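Local coordinates for protein M32 carboxypeptidase (Chitinophagaceae bacterium, PDB 7A03) that is a metallocarboxypeptidase of the M32 family, and so probably removes amino acids from the C-terminal end of peptides with the help of a metal ion, at residues 21-35 and 47-61. Numbering follows the deposited sequence.
Sequences IADVRNAIAVLGWDQ and RGQQITTLSTIAHEL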
loop_
_atom_site.group_PDB
_atom_site.type_symbol
_atom_site.label_atom_id
_atom_site.label_comp_id
_atom_site.label_asym_id
_atom_site.label_seq_id
_atom_site.Cartn_x
_atom_site.Cartn_y
_atom_site.Cartn_z
ATOM N N ILE A 21 -18.761 -1.091 -16.450
ATOM C CA ILE A 21 -17.638 -1.902 -15.984
ATOM C C ILE A 21 -17.381 -1.654 -14.504
ATOM O O ILE A 21 -17.148 -2.586 -13.725
ATOM C CB ILE A 21 -16.385 -1.606 -16.827
ATOM C CG1 ILE A 21 -16.557 -2.123 -18.257
ATOM C CG2 ILE A 21 -15.137 -2.214 -16.187
ATOM C CD1 ILE A 21 -15.613 -1.452 -19.229
ATOM N N ALA A 22 -17.397 -0.384 -14.098
ATOM C CA ALA A 22 -17.147 -0.051 -12.701
ATOM C C ALA A 22 -18.225 -0.627 -11.791
ATOM O O ALA A 22 -17.934 -1.044 -10.667
ATOM C CB ALA A 22 -17.046 1.467 -12.527
ATOM N N ASP A 23 -19.482 -0.638 -12.249
ATOM C CA ASP A 23 -20.545 -1.254 -11.458
ATOM C C ASP A 23 -20.246 -2.721 -11.195
ATOM O O ASP A 23 -20.411 -3.206 -10.065
ATOM C CB ASP A 23 -21.888 -1.136 -12.182
ATOM C CG ASP A 23 -22.446 0.258 -12.165
ATOM O OD1 ASP A 23 -21.969 1.089 -11.355
ATOM O OD2 ASP A 23 -23.369 0.538 -12.952
ATOM N N VAL A 24 -19.820 -3.447 -12.234
ATOM C CA VAL A 24 -19.455 -4.850 -12.028
ATOM C C VAL A 24 -18.275 -4.979 -11.070
ATOM O O VAL A 24 -18.265 -5.842 -10.180
ATOM C CB VAL A 24 -19.176 -5.558 -13.366
ATOM C CG1 VAL A 24 -18.869 -7.024 -13.110
ATOM C CG2 VAL A 24 -20.376 -5.424 -14.307
ATOM N N ARG A 25 -17.247 -4.145 -11.248
ATOM C CA ARG A 25 -16.057 -4.279 -10.407
ATOM C C ARG A 25 -16.366 -3.941 -8.952
ATOM O O ARG A 25 -15.863 -4.588 -8.029
ATOM C CB ARG A 25 -14.915 -3.422 -10.962
ATOM C CG ARG A 25 -14.431 -3.891 -12.327
ATOM C CD ARG A 25 -12.952 -3.624 -12.574
ATOM N NE ARG A 25 -12.566 -4.069 -13.916
ATOM C CZ ARG A 25 -12.162 -5.304 -14.212
ATOM N NH1 ARG A 25 -12.081 -6.229 -13.263
ATOM N NH2 ARG A 25 -11.838 -5.619 -15.465
ATOM N N ASN A 26 -17.247 -2.971 -8.731
ATOM C CA ASN A 26 -17.624 -2.652 -7.363
ATOM C C ASN A 26 -18.527 -3.723 -6.763
ATOM O O ASN A 26 -18.456 -3.973 -5.555
ATOM C CB ASN A 26 -18.256 -1.265 -7.312
ATOM C CG ASN A 26 -17.215 -0.177 -7.454
ATOM O OD1 ASN A 26 -16.200 -0.184 -6.738
ATOM N ND2 ASN A 26 -17.439 0.747 -8.376
ATOM N N ALA A 27 -19.349 -4.395 -7.581
ATOM C CA ALA A 27 -20.082 -5.550 -7.065
ATOM C C ALA A 27 -19.116 -6.630 -6.603
ATOM O O ALA A 27 -19.306 -7.248 -5.548
ATOM C CB ALA A 27 -21.017 -6.105 -8.147
ATOM N N ILE A 28 -18.057 -6.858 -7.387
ATOM C CA ILE A 28 -17.006 -7.787 -6.985
ATOM C C ILE A 28 -16.402 -7.359 -5.649
ATOM O O ILE A 28 -16.177 -8.185 -4.752
ATOM C CB ILE A 28 -15.937 -7.889 -8.088
ATOM C CG1 ILE A 28 -16.520 -8.537 -9.349
ATOM C CG2 ILE A 28 -14.721 -8.637 -7.590
ATOM C CD1 ILE A 28 -15.621 -8.332 -10.567
ATOM N N ALA A 29 -16.140 -6.053 -5.496
ATOM C CA ALA A 29 -15.622 -5.533 -4.232
ATOM C C ALA A 29 -16.564 -5.805 -3.060
ATOM O O ALA A 29 -16.099 -6.121 -1.961
ATOM C CB ALA A 29 -15.287 -4.046 -4.355
ATOM N N VAL A 30 -17.883 -5.673 -3.265
ATOM C CA VAL A 30 -18.839 -5.983 -2.198
ATOM C C VAL A 30 -18.729 -7.454 -1.796
ATOM O O VAL A 30 -18.692 -7.800 -0.602
ATOM C CB VAL A 30 -20.285 -5.638 -2.629
ATOM C CG1 VAL A 30 -21.265 -6.044 -1.543
ATOM C CG2 VAL A 30 -20.433 -4.152 -2.913
ATOM N N LEU A 31 -18.668 -8.339 -2.799
ATOM C CA LEU A 31 -18.541 -9.764 -2.513
ATOM C C LEU A 31 -17.229 -10.075 -1.791
ATOM O O LEU A 31 -17.189 -10.920 -0.889
ATOM C CB LEU A 31 -18.698 -10.580 -3.806
ATOM C CG LEU A 31 -20.134 -11.026 -4.106
ATOM C CD1 LEU A 31 -21.077 -9.837 -4.317
ATOM C CD2 LEU A 31 -20.124 -11.971 -5.331
ATOM N N GLY A 32 -16.145 -9.377 -2.141
ATOM C CA GLY A 32 -14.879 -9.634 -1.459
ATOM C C GLY A 32 -14.847 -9.067 -0.048
ATOM O O GLY A 32 -14.254 -9.664 0.872
ATOM N N TRP A 33 -15.537 -7.945 0.158
ATOM C CA TRP A 33 -15.635 -7.365 1.488
ATOM C C TRP A 33 -16.408 -8.300 2.401
ATOM O O TRP A 33 -15.968 -8.607 3.523
ATOM C CB TRP A 33 -16.321 -6.001 1.402
ATOM C CG TRP A 33 -16.718 -5.450 2.735
ATOM C CD1 TRP A 33 -15.941 -4.719 3.584
ATOM C CD2 TRP A 33 -17.990 -5.601 3.391
ATOM N NE1 TRP A 33 -16.644 -4.397 4.724
ATOM C CE2 TRP A 33 -17.911 -4.920 4.623
ATOM C CE3 TRP A 33 -19.198 -6.222 3.044
ATOM C CZ2 TRP A 33 -18.985 -4.861 5.525
ATOM C CZ3 TRP A 33 -20.256 -6.170 3.940
ATOM C CH2 TRP A 33 -20.151 -5.489 5.158
ATOM N N ASP A 34 -17.532 -8.826 1.889
ATOM C CA ASP A 34 -18.320 -9.753 2.684
ATOM C C ASP A 34 -17.548 -11.040 2.939
ATOM O O ASP A 34 -17.619 -11.611 4.035
ATOM C CB ASP A 34 -19.644 -10.015 1.975
ATOM C CG ASP A 34 -20.489 -11.028 2.695
ATOM O OD1 ASP A 34 -21.114 -10.664 3.723
ATOM O OD2 ASP A 34 -20.497 -12.191 2.231
ATOM N N GLN A 35 -16.769 -11.481 1.946
ATOM C CA GLN A 35 -15.918 -12.651 2.108
ATOM C C GLN A 35 -14.991 -12.494 3.301
ATOM O O GLN A 35 -14.714 -13.468 4.008
ATOM C CB GLN A 35 -15.111 -12.836 0.826
ATOM C CG GLN A 35 -14.176 -14.024 0.762
ATOM C CD GLN A 35 -13.636 -14.178 -0.660
ATOM O OE1 GLN A 35 -13.007 -13.264 -1.188
ATOM N NE2 GLN A 35 -13.907 -15.314 -1.288
ATOM N N ARG A 47 -18.938 -18.560 -3.125
ATOM C CA ARG A 47 -18.568 -17.159 -3.212
ATOM C C ARG A 47 -17.410 -16.984 -4.181
ATOM O O ARG A 47 -17.440 -16.072 -5.021
ATOM C CB ARG A 47 -18.242 -16.596 -1.824
ATOM C CG ARG A 47 -17.591 -15.185 -1.848
ATOM C CD ARG A 47 -18.479 -14.128 -2.489
ATOM N NE ARG A 47 -19.785 -14.140 -1.854
ATOM C CZ ARG A 47 -20.040 -13.566 -0.686
ATOM N NH1 ARG A 47 -19.094 -12.871 -0.032
ATOM N NH2 ARG A 47 -21.249 -13.695 -0.163
ATOM N N GLY A 48 -16.457 -17.925 -4.164
ATOM C CA GLY A 48 -15.351 -17.813 -5.102
ATOM C C GLY A 48 -15.840 -17.921 -6.529
ATOM O O GLY A 48 -15.466 -17.117 -7.406
ATOM N N GLN A 49 -16.761 -18.857 -6.757
ATOM C CA GLN A 49 -17.297 -19.045 -8.089
ATOM C C GLN A 49 -17.992 -17.780 -8.550
ATOM O O GLN A 49 -17.806 -17.331 -9.692
ATOM C CB GLN A 49 -18.279 -20.210 -8.046
ATOM C CG GLN A 49 -18.977 -20.504 -9.336
ATOM C CD GLN A 49 -19.856 -21.723 -9.222
ATOM O OE1 GLN A 49 -19.361 -22.846 -9.097
ATOM N NE2 GLN A 49 -21.168 -21.512 -9.242
ATOM N N GLN A 50 -18.729 -17.140 -7.642
ATOM C CA GLN A 50 -19.492 -15.977 -8.059
ATOM C C GLN A 50 -18.558 -14.827 -8.389
ATOM O O GLN A 50 -18.742 -14.157 -9.412
ATOM C CB GLN A 50 -20.543 -15.633 -7.004
ATOM C CG GLN A 50 -21.668 -16.666 -6.982
ATOM C CD GLN A 50 -22.438 -16.716 -5.675
ATOM O OE1 GLN A 50 -22.234 -15.895 -4.789
ATOM N NE2 GLN A 50 -23.325 -17.711 -5.544
ATOM N N ILE A 51 -17.491 -14.662 -7.595
ATOM C CA ILE A 51 -16.537 -13.602 -7.902
ATOM C C ILE A 51 -15.896 -13.859 -9.259
ATOM O O ILE A 51 -15.805 -12.944 -10.096
ATOM C CB ILE A 51 -15.499 -13.456 -6.777
ATOM C CG1 ILE A 51 -16.161 -12.811 -5.548
ATOM C CG2 ILE A 51 -14.288 -12.634 -7.304
ATOM C CD1 ILE A 51 -15.357 -12.934 -4.244
ATOM N N THR A 52 -15.554 -15.128 -9.542
ATOM C CA THR A 52 -14.896 -15.440 -10.809
ATOM C C THR A 52 -15.825 -15.132 -11.969
ATOM O O THR A 52 -15.420 -14.500 -12.957
ATOM C CB THR A 52 -14.447 -16.901 -10.807
ATOM O OG1 THR A 52 -13.437 -17.057 -9.801
ATOM C CG2 THR A 52 -13.866 -17.312 -12.162
ATOM N N THR A 53 -17.115 -15.456 -11.822
ATOM C CA THR A 53 -18.016 -15.196 -12.930
ATOM C C THR A 53 -18.078 -13.704 -13.217
ATOM O O THR A 53 -17.911 -13.272 -14.371
ATOM C CB THR A 53 -19.381 -15.801 -12.610
ATOM O OG1 THR A 53 -19.281 -17.216 -12.843
ATOM C CG2 THR A 53 -20.481 -15.213 -13.498
ATOM N N LEU A 54 -18.178 -12.900 -12.157
ATOM C CA LEU A 54 -18.265 -11.459 -12.362
ATOM C C LEU A 54 -16.961 -10.916 -12.926
ATOM O O LEU A 54 -16.982 -10.039 -13.797
ATOM C CB LEU A 54 -18.631 -10.757 -11.061
ATOM C CG LEU A 54 -20.043 -10.931 -10.493
ATOM C CD1 LEU A 54 -20.159 -10.080 -9.252
ATOM C CD2 LEU A 54 -21.067 -10.492 -11.505
ATOM N N SER A 55 -15.826 -11.467 -12.478
ATOM C CA SER A 55 -14.546 -10.970 -12.963
ATOM C C SER A 55 -14.426 -11.226 -14.450
ATOM O O SER A 55 -14.012 -10.333 -15.212
ATOM C CB SER A 55 -13.391 -11.616 -12.194
ATOM O OG SER A 55 -13.446 -11.285 -10.809
ATOM N N THR A 56 -14.877 -12.412 -14.889
ATOM C CA THR A 56 -14.821 -12.721 -16.306
ATOM C C THR A 56 -15.690 -11.748 -17.073
ATOM O O THR A 56 -15.254 -11.185 -18.084
ATOM C CB THR A 56 -15.242 -14.175 -16.548
ATOM O OG1 THR A 56 -14.327 -15.053 -15.882
ATOM C CG2 THR A 56 -15.256 -14.506 -18.026
ATOM N N ILE A 57 -16.893 -11.464 -16.554
ATOM C CA ILE A 57 -17.764 -10.522 -17.245
ATOM C C ILE A 57 -17.096 -9.156 -17.336
ATOM O O ILE A 57 -17.081 -8.531 -18.408
ATOM C CB ILE A 57 -19.142 -10.457 -16.556
ATOM C CG1 ILE A 57 -19.934 -11.742 -16.827
ATOM C CG2 ILE A 57 -19.921 -9.202 -16.994
ATOM C CD1 ILE A 57 -21.137 -11.908 -15.906
ATOM N N ALA A 58 -16.485 -8.696 -16.233
ATOM C CA ALA A 58 -15.866 -7.374 -16.269
ATOM C C ALA A 58 -14.782 -7.346 -17.322
ATOM O O ALA A 58 -14.657 -6.372 -18.080
ATOM C CB ALA A 58 -15.273 -7.013 -14.914
ATOM N N HIS A 59 -14.022 -8.439 -17.412
ATOM C CA HIS A 59 -12.910 -8.467 -18.344
ATOM C C HIS A 59 -13.434 -8.459 -19.768
ATOM O O HIS A 59 -12.903 -7.741 -20.637
ATOM C CB HIS A 59 -12.050 -9.699 -18.066
ATOM C CG HIS A 59 -10.870 -9.829 -18.978
ATOM N ND1 HIS A 59 -9.659 -9.222 -18.723
ATOM C CD2 HIS A 59 -10.724 -10.488 -20.152
ATOM C CE1 HIS A 59 -8.815 -9.507 -19.699
ATOM N NE2 HIS A 59 -9.434 -10.273 -20.577
ATOM N N GLU A 60 -14.519 -9.211 -20.013
ATOM C CA GLU A 60 -15.131 -9.192 -21.334
ATOM C C GLU A 60 -15.519 -7.772 -21.708
ATOM O O GLU A 60 -15.278 -7.326 -22.839
ATOM C CB GLU A 60 -16.365 -10.099 -21.362
ATOM C CG GLU A 60 -16.057 -11.585 -21.264
ATOM C CD GLU A 60 -17.295 -12.446 -21.008
ATOM O OE1 GLU A 60 -18.394 -11.900 -20.734
ATOM O OE2 GLU A 60 -17.166 -13.685 -21.090
ATOM N N LEU A 61 -16.070 -7.025 -20.746
ATOM C CA LEU A 61 -16.503 -5.676 -21.071
ATOM C C LEU A 61 -15.303 -4.783 -21.355
ATOM O O LEU A 61 -15.324 -3.985 -22.302
ATOM C CB LEU A 61 -17.382 -5.125 -19.950
ATOM C CG LEU A 61 -18.723 -5.857 -19.816
ATOM C CD1 LEU A 61 -19.402 -5.493 -18.500
ATOM C CD2 LEU A 61 -19.600 -5.511 -21.021
HETATM O O HOH W 1 -11.747 -8.641 -14.430
#
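L31, I51 and L54 interlock as knobs in holes where helices 9-37 and 44-62 form an antiparallel hairpin; the axes of segments 21-35 and 47-61 approach to 9.3 Å, with 160° between their N-to-C directions. This pair, near the surface of the mostly helical M32 peptidase, is a worked example of how a helical hairpin combines an apolar seam with a salt bridge at one end. L31 enters the hole formed by R47, Q50, I51 and L54; I51 returns the gesture among I28, L31, G32 and Q35. I28 packs closely too: its CG1 passes 3.5 Å from L54 CB, while its CD1 reaches on to S55. I21 CG1 lies equally close to L61 CB.

R47 shows how a long side chain can serve both purposes. Its CB sets out toward the facing helix, with CG anti to the backbone N (chi1 169°), and CG lies 3.7 Å from Q35 NE2. Bends at chi2 and chi3 fold the chain so that CD rests 3.8 Å from L31 CB and NE lies near L31 CG. The guanidinium then meets D34 end-on, where both terminal nitrogens grip the single oxygen OD2: NH1 at 2.7 Å, on its anti lone pair, and NH2 at 2.9 Å. NH1 also makes a weak bond to the carbonyl oxygen of L31. A leucine in place of R47 would probably leave the D34 carboxylate without its cationic mate, and L31 O without this extra donor.

Helix 9-37 also packs against strand 239-241, through A29 and W33. Near the I21 end of segment 21-35, R25 lays its guanidinium flat over A58, with the methyl CB 3.5 Å from the plane; at the guanidinium edge, NH1 donates to a water that in turn donates to S55 O.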